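Local structure of Mlr3007 protein (Mesorhizobium loti, 3QQM) at residues Ala14-Met22 / Arg39-Phe49. The protein probably catalyses the pyridoxal-phosphate-dependent transfer of the amino group between leucine, isoleucine or valine and 2-oxoglutarate. Sequence-based numbering, arbitrary orientation.
With EDO (1,2-ethanediol), chain Q.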
# COMPACT_ATOMS: atom_id res chain seq x y z
N ALA A 14 6.13 -12.64 -16.45
CA ALA A 14 7.57 -12.56 -16.25
C ALA A 14 7.91 -12.57 -14.74
O ALA A 14 7.03 -12.79 -13.88
CB ALA A 14 8.14 -11.28 -16.93
N ASP A 15 9.17 -12.33 -14.41
CA ASP A 15 9.61 -12.26 -13.03
C ASP A 15 9.05 -10.95 -12.47
O ASP A 15 8.54 -10.14 -13.21
CB ASP A 15 11.14 -12.28 -12.99
CG ASP A 15 11.69 -12.47 -11.61
OD1 ASP A 15 10.93 -12.72 -10.65
OD2 ASP A 15 12.91 -12.39 -11.49
N PHE A 16 9.13 -10.73 -11.17
CA PHE A 16 8.59 -9.50 -10.61
C PHE A 16 9.69 -8.59 -10.03
O PHE A 16 10.83 -8.98 -9.92
CB PHE A 16 7.57 -9.82 -9.54
CG PHE A 16 8.12 -10.61 -8.43
CD1 PHE A 16 8.75 -9.98 -7.37
CD2 PHE A 16 8.03 -12.00 -8.44
CE1 PHE A 16 9.29 -10.71 -6.35
CE2 PHE A 16 8.56 -12.75 -7.41
CZ PHE A 16 9.18 -12.12 -6.36
N GLU A 17 9.31 -7.37 -9.70
CA GLU A 17 10.19 -6.39 -9.12
C GLU A 17 9.62 -5.97 -7.79
O GLU A 17 8.43 -6.11 -7.55
CB GLU A 17 10.31 -5.15 -10.02
CG GLU A 17 10.84 -5.47 -11.40
CD GLU A 17 10.93 -4.25 -12.32
OE1 GLU A 17 10.78 -3.11 -11.86
OE2 GLU A 17 11.17 -4.46 -13.52
N LEU A 18 10.49 -5.50 -6.90
CA LEU A 18 10.05 -4.97 -5.61
C LEU A 18 9.79 -3.49 -5.83
O LEU A 18 10.53 -2.82 -6.56
CB LEU A 18 11.09 -5.20 -4.52
CG LEU A 18 11.23 -6.68 -4.16
CD1 LEU A 18 12.42 -6.93 -3.24
CD2 LEU A 18 9.91 -7.19 -3.52
N ILE A 19 8.75 -2.98 -5.19
CA ILE A 19 8.33 -1.61 -5.34
C ILE A 19 8.10 -0.89 -4.00
O ILE A 19 7.66 -1.49 -3.01
CB ILE A 19 6.98 -1.61 -6.13
CG1 ILE A 19 7.17 -2.24 -7.52
CG2 ILE A 19 6.40 -0.20 -6.28
CD1 ILE A 19 8.17 -1.50 -8.38
N GLU A 20 8.41 0.40 -4.00
CA GLU A 20 8.18 1.29 -2.84
C GLU A 20 7.68 2.61 -3.41
O GLU A 20 8.30 3.17 -4.33
CB GLU A 20 9.44 1.51 -1.99
CG GLU A 20 9.92 0.30 -1.23
CD GLU A 20 8.97 -0.14 -0.12
OE1 GLU A 20 8.21 0.72 0.41
OE2 GLU A 20 9.01 -1.34 0.24
N THR A 21 6.56 3.09 -2.86
CA THR A 21 5.95 4.33 -3.28
C THR A 21 5.91 5.21 -2.05
O THR A 21 5.21 4.91 -1.07
CB THR A 21 4.56 4.09 -3.87
OG1 THR A 21 4.67 3.20 -4.97
CG2 THR A 21 3.92 5.40 -4.33
N MSE A 22 6.61 6.34 -2.14
CA MSE A 22 6.76 7.24 -1.03
C MSE A 22 6.46 8.70 -1.36
O MSE A 22 6.46 9.11 -2.54
CB MSE A 22 8.23 7.18 -0.58
CG MSE A 22 8.77 5.76 -0.37
SE MSE A 22 10.66 5.70 0.06
CE MSE A 22 11.40 6.45 -1.57
N ARG A 39 11.48 -2.43 4.78
CA ARG A 39 10.67 -3.37 4.02
C ARG A 39 11.37 -3.82 2.74
O ARG A 39 11.44 -5.00 2.48
CB ARG A 39 9.33 -2.76 3.65
CG ARG A 39 8.45 -3.76 2.88
CD ARG A 39 7.07 -3.28 2.79
NE ARG A 39 6.94 -2.08 1.97
CZ ARG A 39 5.81 -1.37 1.88
NH1 ARG A 39 4.77 -1.68 2.64
NH2 ARG A 39 5.76 -0.29 1.11
N LEU A 40 11.81 -2.87 1.92
CA LEU A 40 12.49 -3.17 0.66
C LEU A 40 13.73 -4.04 0.87
O LEU A 40 13.92 -5.05 0.18
CB LEU A 40 12.89 -1.88 -0.06
CG LEU A 40 13.70 -2.06 -1.34
CD1 LEU A 40 12.88 -2.83 -2.39
CD2 LEU A 40 14.12 -0.72 -1.87
N TYR A 41 14.57 -3.66 1.82
CA TYR A 41 15.78 -4.42 2.04
C TYR A 41 15.48 -5.80 2.63
O TYR A 41 16.15 -6.78 2.27
CB TYR A 41 16.78 -3.66 2.90
CG TYR A 41 17.29 -2.40 2.27
CD1 TYR A 41 17.53 -2.32 0.92
CD2 TYR A 41 17.71 -1.34 3.05
CE1 TYR A 41 18.05 -1.18 0.35
CE2 TYR A 41 18.26 -0.20 2.48
CZ TYR A 41 18.42 -0.13 1.13
OH TYR A 41 18.96 0.99 0.55
N GLY A 42 14.48 -5.86 3.50
CA GLY A 42 14.08 -7.12 4.11
C GLY A 42 13.54 -8.08 3.04
O GLY A 42 13.95 -9.22 2.98
N SER A 43 12.67 -7.58 2.17
CA SER A 43 12.11 -8.40 1.11
C SER A 43 13.18 -8.84 0.11
O SER A 43 13.21 -9.99 -0.28
CB SER A 43 10.98 -7.68 0.38
OG SER A 43 9.94 -7.37 1.26
N ALA A 44 14.08 -7.95 -0.26
CA ALA A 44 15.12 -8.31 -1.22
C ALA A 44 15.95 -9.47 -0.63
O ALA A 44 16.30 -10.43 -1.34
CB ALA A 44 15.98 -7.13 -1.55
N ALA A 45 16.22 -9.38 0.66
CA ALA A 45 16.97 -10.40 1.34
C ALA A 45 16.19 -11.73 1.37
O ALA A 45 16.77 -12.76 1.10
CB ALA A 45 17.31 -9.95 2.75
N GLU A 46 14.90 -11.70 1.68
CA GLU A 46 14.12 -12.94 1.74
C GLU A 46 13.83 -13.58 0.39
O GLU A 46 13.68 -14.81 0.29
CB GLU A 46 12.75 -12.70 2.35
CG GLU A 46 12.72 -12.22 3.73
CD GLU A 46 11.29 -11.91 4.18
OE1 GLU A 46 10.40 -12.82 4.03
OE2 GLU A 46 11.08 -10.76 4.68
N LEU A 47 13.70 -12.75 -0.64
CA LEU A 47 13.33 -13.22 -1.97
C LEU A 47 14.50 -13.51 -2.91
O LEU A 47 14.28 -13.99 -4.01
CB LEU A 47 12.35 -12.22 -2.61
CG LEU A 47 11.01 -12.10 -1.87
CD1 LEU A 47 10.15 -11.01 -2.48
CD2 LEU A 47 10.25 -13.46 -1.87
N GLY A 48 15.71 -13.20 -2.49
CA GLY A 48 16.90 -13.45 -3.29
C GLY A 48 17.22 -12.36 -4.29
O GLY A 48 17.78 -12.62 -5.33
N PHE A 49 16.84 -11.14 -4.01
CA PHE A 49 17.14 -10.02 -4.92
C PHE A 49 18.52 -9.40 -4.62
O PHE A 49 18.85 -9.16 -3.47
CB PHE A 49 16.07 -8.94 -4.80
CG PHE A 49 14.87 -9.19 -5.63
CD1 PHE A 49 14.15 -10.36 -5.51
CD2 PHE A 49 14.40 -8.20 -6.48
CE1 PHE A 49 13.01 -10.58 -6.29
CE2 PHE A 49 13.26 -8.40 -7.25
CZ PHE A 49 12.56 -9.59 -7.15
C1 EDO Q . 14.74 -2.34 -12.96
O1 EDO Q . 13.88 -2.69 -14.04
C2 EDO Q . 13.96 -1.71 -11.80
O2 EDO Q . 12.83 -0.95 -12.23
O HOH W 1 4.66 2.05 -0.61
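E20 OE1 is gripped by two groups, R39 NH2 at 2.7 Å and, through a hydrogen bond, the ring nitrogen ND1 of H36, about one helical turn before R39. The E20-R39 salt bridge ties strand 17-25 to helix 33-47 in the class-IV aminotransferase fold; helix 39-47 runs nearly antiparallel to strand 17-22 and packs on the antiparallel sheet that holds that strand. R39 meets the carboxylate side-on: R39 NE reaches the syn lone pair of E20 OE2 at 2.8 Å, nearly straight at 169°, while NH2 approaches OE1 on the syn side but out of the carboxylate plane. A bend at chi3 (67°) turns the otherwise extended arginine chain back to E20. R39 NH1 donates to phosphate oxygen OP1 of the modified lysine at position 118 and to P177 O, so E20 is a second-shell residue that helps hold the rotation of the guanidinium and probably tempers its charge beside the phosphate. Farther along the helix the contact becomes apolar. L18 CB packs 3.7 Å from L40 CD1, and the L18 CD1 branch lies over the A44 backbone and one face of the F49 ring, 4.2 Å from the ring centroid, in a CH-pi contact. L18 CD2 touches L47 CD1, which also reaches the edge of the F16 ring. The F16 and F49 rings are strongly offset, their planes 30° from parallel, and F16 CE1 comes within 3.5 Å of F49 CZ.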